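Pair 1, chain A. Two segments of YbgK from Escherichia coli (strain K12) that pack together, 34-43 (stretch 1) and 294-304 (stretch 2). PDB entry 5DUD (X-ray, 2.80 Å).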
# COMPACT_ATOMS: atom_id res chain seq x y z
N MET A 34 8.63 -1.72 -10.53
CA MET A 34 9.03 -3.10 -10.24
C MET A 34 9.91 -3.68 -11.35
O MET A 34 10.92 -4.29 -11.02
CB MET A 34 7.82 -4.01 -9.97
CG MET A 34 7.34 -4.04 -8.53
SD MET A 34 8.58 -4.49 -7.28
CE MET A 34 9.30 -5.89 -8.04
N PRO A 35 9.58 -3.48 -12.66
CA PRO A 35 10.44 -4.00 -13.73
C PRO A 35 11.88 -3.46 -13.73
O PRO A 35 12.78 -4.17 -14.14
CB PRO A 35 9.71 -3.56 -15.01
CG PRO A 35 8.30 -3.40 -14.59
CD PRO A 35 8.39 -2.82 -13.22
N ALA A 36 12.10 -2.21 -13.25
CA ALA A 36 13.44 -1.62 -13.19
C ALA A 36 14.32 -2.32 -12.14
O ALA A 36 15.44 -2.71 -12.46
CB ALA A 36 13.37 -0.14 -12.91
N LEU A 37 13.81 -2.50 -10.91
CA LEU A 37 14.51 -3.19 -9.82
C LEU A 37 14.79 -4.68 -10.16
O LEU A 37 15.87 -5.19 -9.85
CB LEU A 37 13.66 -3.09 -8.53
CG LEU A 37 14.21 -3.80 -7.29
CD1 LEU A 37 14.07 -2.95 -6.05
CD2 LEU A 37 13.48 -5.13 -7.04
N ARG A 38 13.81 -5.36 -10.79
CA ARG A 38 13.94 -6.77 -11.17
C ARG A 38 15.07 -6.98 -12.17
O ARG A 38 15.89 -7.86 -11.96
CB ARG A 38 12.62 -7.36 -11.71
CG ARG A 38 11.63 -7.66 -10.59
CD ARG A 38 10.31 -8.21 -11.07
NE ARG A 38 9.45 -8.54 -9.93
CZ ARG A 38 8.18 -8.93 -10.02
NH1 ARG A 38 7.60 -9.07 -11.21
NH2 ARG A 38 7.49 -9.20 -8.92
N ILE A 39 15.15 -6.13 -13.22
CA ILE A 39 16.21 -6.22 -14.23
C ILE A 39 17.59 -5.98 -13.59
O ILE A 39 18.53 -6.70 -13.90
CB ILE A 39 15.95 -5.22 -15.40
CG1 ILE A 39 14.72 -5.65 -16.22
CG2 ILE A 39 17.17 -5.08 -16.32
CD1 ILE A 39 14.07 -4.52 -17.05
N ALA A 40 17.69 -4.97 -12.70
CA ALA A 40 18.94 -4.64 -12.00
C ALA A 40 19.44 -5.83 -11.18
O ALA A 40 20.61 -6.20 -11.30
CB ALA A 40 18.74 -3.43 -11.09
N ASN A 41 18.55 -6.43 -10.36
CA ASN A 41 18.93 -7.60 -9.55
C ASN A 41 19.25 -8.80 -10.44
O ASN A 41 20.15 -9.57 -10.12
CB ASN A 41 17.83 -7.95 -8.52
CG ASN A 41 17.69 -6.95 -7.40
OD1 ASN A 41 18.68 -6.53 -6.78
ND2 ASN A 41 16.46 -6.59 -7.04
N LEU A 42 18.53 -8.94 -11.57
CA LEU A 42 18.80 -10.02 -12.52
C LEU A 42 20.21 -9.86 -13.11
O LEU A 42 20.98 -10.83 -13.10
CB LEU A 42 17.74 -10.07 -13.64
CG LEU A 42 16.42 -10.76 -13.26
CD1 LEU A 42 15.29 -10.32 -14.16
CD2 LEU A 42 16.56 -12.28 -13.30
N LEU A 43 20.57 -8.65 -13.56
CA LEU A 43 21.89 -8.38 -14.12
C LEU A 43 23.00 -8.74 -13.14
O LEU A 43 23.98 -9.35 -13.57
CB LEU A 43 22.04 -6.90 -14.53
CG LEU A 43 21.32 -6.48 -15.81
CD1 LEU A 43 21.05 -4.98 -15.81
CD2 LEU A 43 22.12 -6.89 -17.04
N ASP A 294 2.86 -11.17 -20.79
CA ASP A 294 3.99 -10.66 -21.59
C ASP A 294 5.11 -10.05 -20.72
O ASP A 294 6.28 -10.27 -21.03
CB ASP A 294 3.51 -9.61 -22.61
CG ASP A 294 2.68 -10.15 -23.77
OD1 ASP A 294 2.49 -11.38 -23.84
OD2 ASP A 294 2.21 -9.34 -24.59
N GLN A 295 4.75 -9.33 -19.64
CA GLN A 295 5.74 -8.74 -18.73
C GLN A 295 6.32 -9.81 -17.79
O GLN A 295 7.52 -9.80 -17.54
CB GLN A 295 5.14 -7.58 -17.93
CG GLN A 295 6.20 -6.62 -17.39
CD GLN A 295 5.61 -5.39 -16.76
OE1 GLN A 295 5.52 -4.33 -17.39
NE2 GLN A 295 5.20 -5.50 -15.51
N GLN A 296 5.49 -10.78 -17.33
CA GLN A 296 5.98 -11.91 -16.52
C GLN A 296 6.86 -12.83 -17.38
O GLN A 296 7.87 -13.34 -16.90
CB GLN A 296 4.81 -12.71 -15.91
CG GLN A 296 4.20 -12.05 -14.68
CD GLN A 296 3.09 -12.88 -14.06
OE1 GLN A 296 2.40 -13.65 -14.74
NE2 GLN A 296 2.87 -12.71 -12.76
N ARG A 297 6.48 -13.01 -18.65
CA ARG A 297 7.20 -13.79 -19.65
C ARG A 297 8.51 -13.11 -20.05
O ARG A 297 9.47 -13.79 -20.41
CB ARG A 297 6.31 -13.98 -20.90
CG ARG A 297 5.10 -14.89 -20.68
CD ARG A 297 4.17 -14.93 -21.89
NE ARG A 297 3.17 -15.99 -21.78
CZ ARG A 297 2.35 -16.38 -22.75
NH1 ARG A 297 2.41 -15.81 -23.95
NH2 ARG A 297 1.46 -17.35 -22.54
N TYR A 298 8.55 -11.76 -20.00
CA TYR A 298 9.73 -10.96 -20.32
C TYR A 298 10.85 -11.16 -19.27
O TYR A 298 12.01 -11.20 -19.66
CB TYR A 298 9.33 -9.47 -20.44
CG TYR A 298 10.48 -8.49 -20.50
CD1 TYR A 298 11.19 -8.27 -21.68
CD2 TYR A 298 10.81 -7.70 -19.40
CE1 TYR A 298 12.22 -7.34 -21.75
CE2 TYR A 298 11.84 -6.77 -19.45
CZ TYR A 298 12.55 -6.60 -20.63
OH TYR A 298 13.56 -5.67 -20.69
N PHE A 299 10.52 -11.34 -17.97
CA PHE A 299 11.55 -11.57 -16.94
C PHE A 299 12.16 -12.99 -17.06
O PHE A 299 13.30 -13.20 -16.64
CB PHE A 299 10.99 -11.36 -15.52
CG PHE A 299 10.42 -9.97 -15.28
CD1 PHE A 299 11.23 -8.85 -15.38
CD2 PHE A 299 9.09 -9.80 -14.92
CE1 PHE A 299 10.69 -7.57 -15.17
CE2 PHE A 299 8.56 -8.53 -14.74
CZ PHE A 299 9.37 -7.42 -14.85
N GLU A 300 11.41 -13.96 -17.63
CA GLU A 300 11.88 -15.33 -17.89
C GLU A 300 12.88 -15.32 -19.06
O GLU A 300 13.79 -16.14 -19.08
CB GLU A 300 10.70 -16.28 -18.15
CG GLU A 300 9.87 -16.50 -16.90
CD GLU A 300 8.79 -17.56 -17.00
OE1 GLU A 300 7.88 -17.41 -17.85
OE2 GLU A 300 8.83 -18.53 -16.21
N GLN A 301 12.73 -14.37 -20.02
CA GLN A 301 13.69 -14.19 -21.11
C GLN A 301 15.01 -13.64 -20.54
O GLN A 301 16.08 -14.08 -20.97
CB GLN A 301 13.15 -13.24 -22.20
CG GLN A 301 12.11 -13.87 -23.13
CD GLN A 301 11.03 -12.91 -23.55
OE1 GLN A 301 9.83 -13.20 -23.43
NE2 GLN A 301 11.40 -11.73 -24.06
N LEU A 302 14.93 -12.70 -19.58
CA LEU A 302 16.10 -12.14 -18.89
C LEU A 302 16.80 -13.20 -18.02
O LEU A 302 18.02 -13.15 -17.86
CB LEU A 302 15.72 -10.94 -18.00
CG LEU A 302 15.70 -9.55 -18.64
CD1 LEU A 302 14.32 -8.91 -18.55
CD2 LEU A 302 16.73 -8.63 -17.96
N ALA A 303 16.02 -14.16 -17.46
CA ALA A 303 16.55 -15.24 -16.63
C ALA A 303 17.41 -16.27 -17.41
O ALA A 303 18.02 -17.12 -16.77
CB ALA A 303 15.41 -15.96 -15.92
N TRP A 304 17.47 -16.18 -18.77
CA TRP A 304 18.27 -17.08 -19.60
C TRP A 304 19.57 -16.39 -20.11
O TRP A 304 20.10 -16.78 -21.15
CB TRP A 304 17.41 -17.62 -20.78
CG TRP A 304 16.32 -18.54 -20.32
CD1 TRP A 304 16.40 -19.49 -19.35
CD2 TRP A 304 14.98 -18.60 -20.83
NE1 TRP A 304 15.19 -20.11 -19.19
CE2 TRP A 304 14.30 -19.59 -20.09
CE3 TRP A 304 14.28 -17.91 -21.84
CZ2 TRP A 304 12.95 -19.90 -20.32
CZ3 TRP A 304 12.95 -18.22 -22.06
CH2 TRP A 304 12.30 -19.21 -21.31

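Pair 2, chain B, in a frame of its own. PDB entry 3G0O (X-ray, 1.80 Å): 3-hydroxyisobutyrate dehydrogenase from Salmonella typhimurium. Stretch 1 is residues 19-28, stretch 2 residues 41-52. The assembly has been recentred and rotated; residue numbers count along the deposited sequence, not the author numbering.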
# COMPACT_ATOMS: atom_id res chain seq x y z
N GLY B 19 8.17 -0.81 21.69
CA GLY B 19 9.04 -1.15 22.80
C GLY B 19 8.55 -2.31 23.64
O GLY B 19 9.34 -3.17 24.02
N MSE B 20 7.26 -2.32 23.95
CA MSE B 20 6.70 -3.41 24.74
C MSE B 20 6.84 -4.72 23.98
O MSE B 20 7.14 -5.76 24.57
CB MSE B 20 5.22 -3.16 25.06
CG MSE B 20 4.99 -2.28 26.29
SE MSE B 20 5.77 -3.00 27.93
CE MSE B 20 4.57 -4.49 28.23
N GLY B 21 6.63 -4.66 22.66
CA GLY B 21 6.77 -5.86 21.86
C GLY B 21 8.19 -6.39 21.94
O GLY B 21 8.40 -7.59 22.13
N ALA B 22 9.16 -5.50 21.82
CA ALA B 22 10.57 -5.90 21.89
C ALA B 22 10.88 -6.51 23.26
O ALA B 22 11.50 -7.57 23.34
CB ALA B 22 11.47 -4.69 21.63
N ALA B 23 10.46 -5.84 24.32
CA ALA B 23 10.70 -6.32 25.68
C ALA B 23 10.10 -7.71 25.88
O ALA B 23 10.75 -8.60 26.43
CB ALA B 23 10.13 -5.34 26.69
N ARG B 24 8.86 -7.90 25.45
CA ARG B 24 8.22 -9.20 25.59
C ARG B 24 8.92 -10.26 24.75
O ARG B 24 9.05 -11.41 25.17
CB ARG B 24 6.74 -9.11 25.21
CG ARG B 24 5.89 -8.42 26.28
CD ARG B 24 4.41 -8.37 25.91
NE ARG B 24 3.59 -8.01 27.06
CZ ARG B 24 2.80 -6.94 27.13
NH1 ARG B 24 2.72 -6.11 26.10
NH2 ARG B 24 2.10 -6.71 28.23
N SER B 25 9.40 -9.87 23.57
CA SER B 25 10.10 -10.81 22.72
C SER B 25 11.42 -11.21 23.37
O SER B 25 11.84 -12.36 23.28
CB SER B 25 10.34 -10.18 21.34
OG SER B 25 9.11 -9.92 20.70
N CYS B 26 12.08 -10.26 24.04
CA CYS B 26 13.33 -10.57 24.72
C CYS B 26 13.05 -11.52 25.88
O CYS B 26 13.82 -12.44 26.14
CB CYS B 26 14.00 -9.30 25.24
SG CYS B 26 14.78 -8.30 23.96
N LEU B 27 11.93 -11.29 26.58
CA LEU B 27 11.55 -12.15 27.69
C LEU B 27 11.26 -13.56 27.19
O LEU B 27 11.64 -14.54 27.84
CB LEU B 27 10.32 -11.58 28.42
CG LEU B 27 10.58 -10.48 29.45
CD1 LEU B 27 9.27 -10.06 30.14
CD2 LEU B 27 11.57 -11.00 30.50
N ARG B 28 10.60 -13.68 26.04
CA ARG B 28 10.31 -15.00 25.49
C ARG B 28 11.59 -15.70 25.08
O ARG B 28 11.70 -16.92 25.17
CB ARG B 28 9.39 -14.92 24.27
CG ARG B 28 7.95 -14.55 24.57
CD ARG B 28 7.03 -15.04 23.45
NE ARG B 28 7.48 -14.60 22.13
CZ ARG B 28 7.40 -13.35 21.69
NH1 ARG B 28 6.88 -12.40 22.45
NH2 ARG B 28 7.87 -13.05 20.48
N GLN B 41 2.52 1.96 34.34
CA GLN B 41 1.71 0.79 34.04
C GLN B 41 2.46 -0.15 33.08
O GLN B 41 2.34 -1.37 33.17
CB GLN B 41 0.37 1.23 33.45
CG GLN B 41 -0.70 0.14 33.48
CD GLN B 41 -0.90 -0.47 34.86
OE1 GLN B 41 -1.34 -1.62 34.99
NE2 GLN B 41 -0.60 0.30 35.91
N ALA B 42 3.25 0.43 32.18
CA ALA B 42 4.04 -0.37 31.24
C ALA B 42 5.09 -1.13 32.05
O ALA B 42 5.33 -2.32 31.84
CB ALA B 42 4.73 0.54 30.22
N CYS B 43 5.71 -0.43 33.00
CA CYS B 43 6.73 -1.03 33.84
C CYS B 43 6.15 -2.17 34.67
O CYS B 43 6.71 -3.27 34.70
CB CYS B 43 7.33 0.04 34.75
SG CYS B 43 8.28 1.29 33.85
N ALA B 44 5.02 -1.91 35.33
CA ALA B 44 4.37 -2.93 36.15
C ALA B 44 4.05 -4.18 35.35
O ALA B 44 4.24 -5.30 35.84
CB ALA B 44 3.10 -2.36 36.78
N ASN B 45 3.56 -4.02 34.13
CA ASN B 45 3.23 -5.18 33.31
C ASN B 45 4.47 -6.00 33.00
O ASN B 45 4.41 -7.23 32.99
CB ASN B 45 2.60 -4.78 31.98
CG ASN B 45 1.22 -4.25 32.13
OD1 ASN B 45 0.46 -4.69 33.00
ND2 ASN B 45 0.85 -3.30 31.28
N LEU B 46 5.57 -5.32 32.73
CA LEU B 46 6.81 -6.00 32.40
C LEU B 46 7.30 -6.80 33.61
O LEU B 46 7.75 -7.94 33.46
CB LEU B 46 7.87 -4.99 31.96
CG LEU B 46 8.89 -5.53 30.95
CD1 LEU B 46 8.17 -6.02 29.70
CD2 LEU B 46 9.89 -4.43 30.60
N LEU B 47 7.21 -6.20 34.79
CA LEU B 47 7.64 -6.87 36.01
C LEU B 47 6.79 -8.12 36.23
O LEU B 47 7.31 -9.20 36.52
CB LEU B 47 7.50 -5.92 37.22
CG LEU B 47 8.45 -4.72 37.23
CD1 LEU B 47 8.19 -3.87 38.47
CD2 LEU B 47 9.89 -5.20 37.21
N ALA B 48 5.48 -7.97 36.06
CA ALA B 48 4.55 -9.08 36.22
C ALA B 48 4.86 -10.19 35.23
O ALA B 48 4.47 -11.34 35.43
CB ALA B 48 3.13 -8.59 36.03
N GLU B 49 5.57 -9.85 34.16
CA GLU B 49 5.91 -10.83 33.14
C GLU B 49 7.32 -11.40 33.22
O GLU B 49 7.75 -12.13 32.32
CB GLU B 49 5.66 -10.23 31.75
CG GLU B 49 4.17 -10.14 31.44
CD GLU B 49 3.86 -9.32 30.21
OE1 GLU B 49 4.45 -9.59 29.15
OE2 GLU B 49 3.02 -8.40 30.32
N GLY B 50 8.04 -11.09 34.29
CA GLY B 50 9.37 -11.65 34.46
C GLY B 50 10.59 -10.75 34.31
O GLY B 50 11.71 -11.22 34.45
N ALA B 51 10.38 -9.47 34.03
CA ALA B 51 11.51 -8.55 33.88
C ALA B 51 12.34 -8.47 35.16
O ALA B 51 11.81 -8.57 36.26
CB ALA B 51 11.00 -7.17 33.51
N CYS B 52 13.65 -8.30 35.00
CA CYS B 52 14.54 -8.19 36.15
C CYS B 52 14.28 -6.87 36.86
O CYS B 52 14.43 -6.76 38.08
CB CYS B 52 16.00 -8.24 35.70
SG CYS B 52 16.50 -9.83 35.03

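A backbone arrangement does not dictate the side chains that fill it, as two pairs of nearly parallel helices illustrate. In pair 1 the helix axes approach to 10.8 Å at an angle of 15°; in pair 2 they approach to 11.1 Å at 13°. The backbones of 14 central residues superpose with an RMSD of 0.3 Å, and the buried areas, 433 and 407 Å², are similar. In each case side chains must fill the space between axes about 11 Å apart.

The clearest difference is where the bulk comes from. In pair 1 it comes from Phe299(A), whose m rotamer sends the ring across to the first helix. The matching Leu46(B) is smaller, and the residues that meet it also differ. Arg38(A) places its CD over one face of the ring, 4.0 Å from the centroid of Phe299(A) and 13° off the normal, a CH-pi contact. The equivalent Ala23(B) has only a methyl to offer, and its CB meets CD1 of Leu46(B) at 3.7 Å.

One turn earlier, Pro35(A) matches Met20(B). The compact proline meets the edge of the aromatic ring, its CA 3.8 Å from CZ of Phe299(A). The selenomethionine at Met20(B) instead reaches out to the shorter leucine: its CE lies 4.2 Å from CD1 of Leu46(B), while its SE is 4.3 Å from CB of Ala42(B). That alanine corresponds to Gln295(A), which packs near Pro35(A).

Ile39(A) and Arg24(B) share a position from which CA-to-CB points sideways while the end of the side chain comes nearer, yet their chemistry diverges. Ile39(A) makes an apolar contact through CG2, 3.9 Å from CD2 of Leu302(A), and its CD1 lies 4.0 Å from CE2 of Tyr298(A). Arg24(B) forms a salt bridge with Glu49(B), the counterpart of Leu302(A): NE donates to OE1 of Glu49(B) and NH2 to OE2 of Glu49(B), both at 2.8 Å. Asn45(B), matching Tyr298(A), contributes its CB, 4.2 Å from NH2 of Arg24(B).

The closest likeness among the inward positions is Leu42(A) and Leu27(B), both m,t and pointing toward the partner, with side-chain centres 0.9 Å apart after superposition. CD1 of Leu42(A) lies 3.9 Å from CB of Leu302(A); CD1 of Leu27(B) lies 4.0 Å from CB of Glu49(B), so even the charged residue supplies carbon to the leucine. Beyond it, Ala303(A) matches Gly50(B), whose phi of 109° itself calls for glycine. One scaffold thus accommodates an aromatic-centred interface and an aliphatic one closed by a salt bridge.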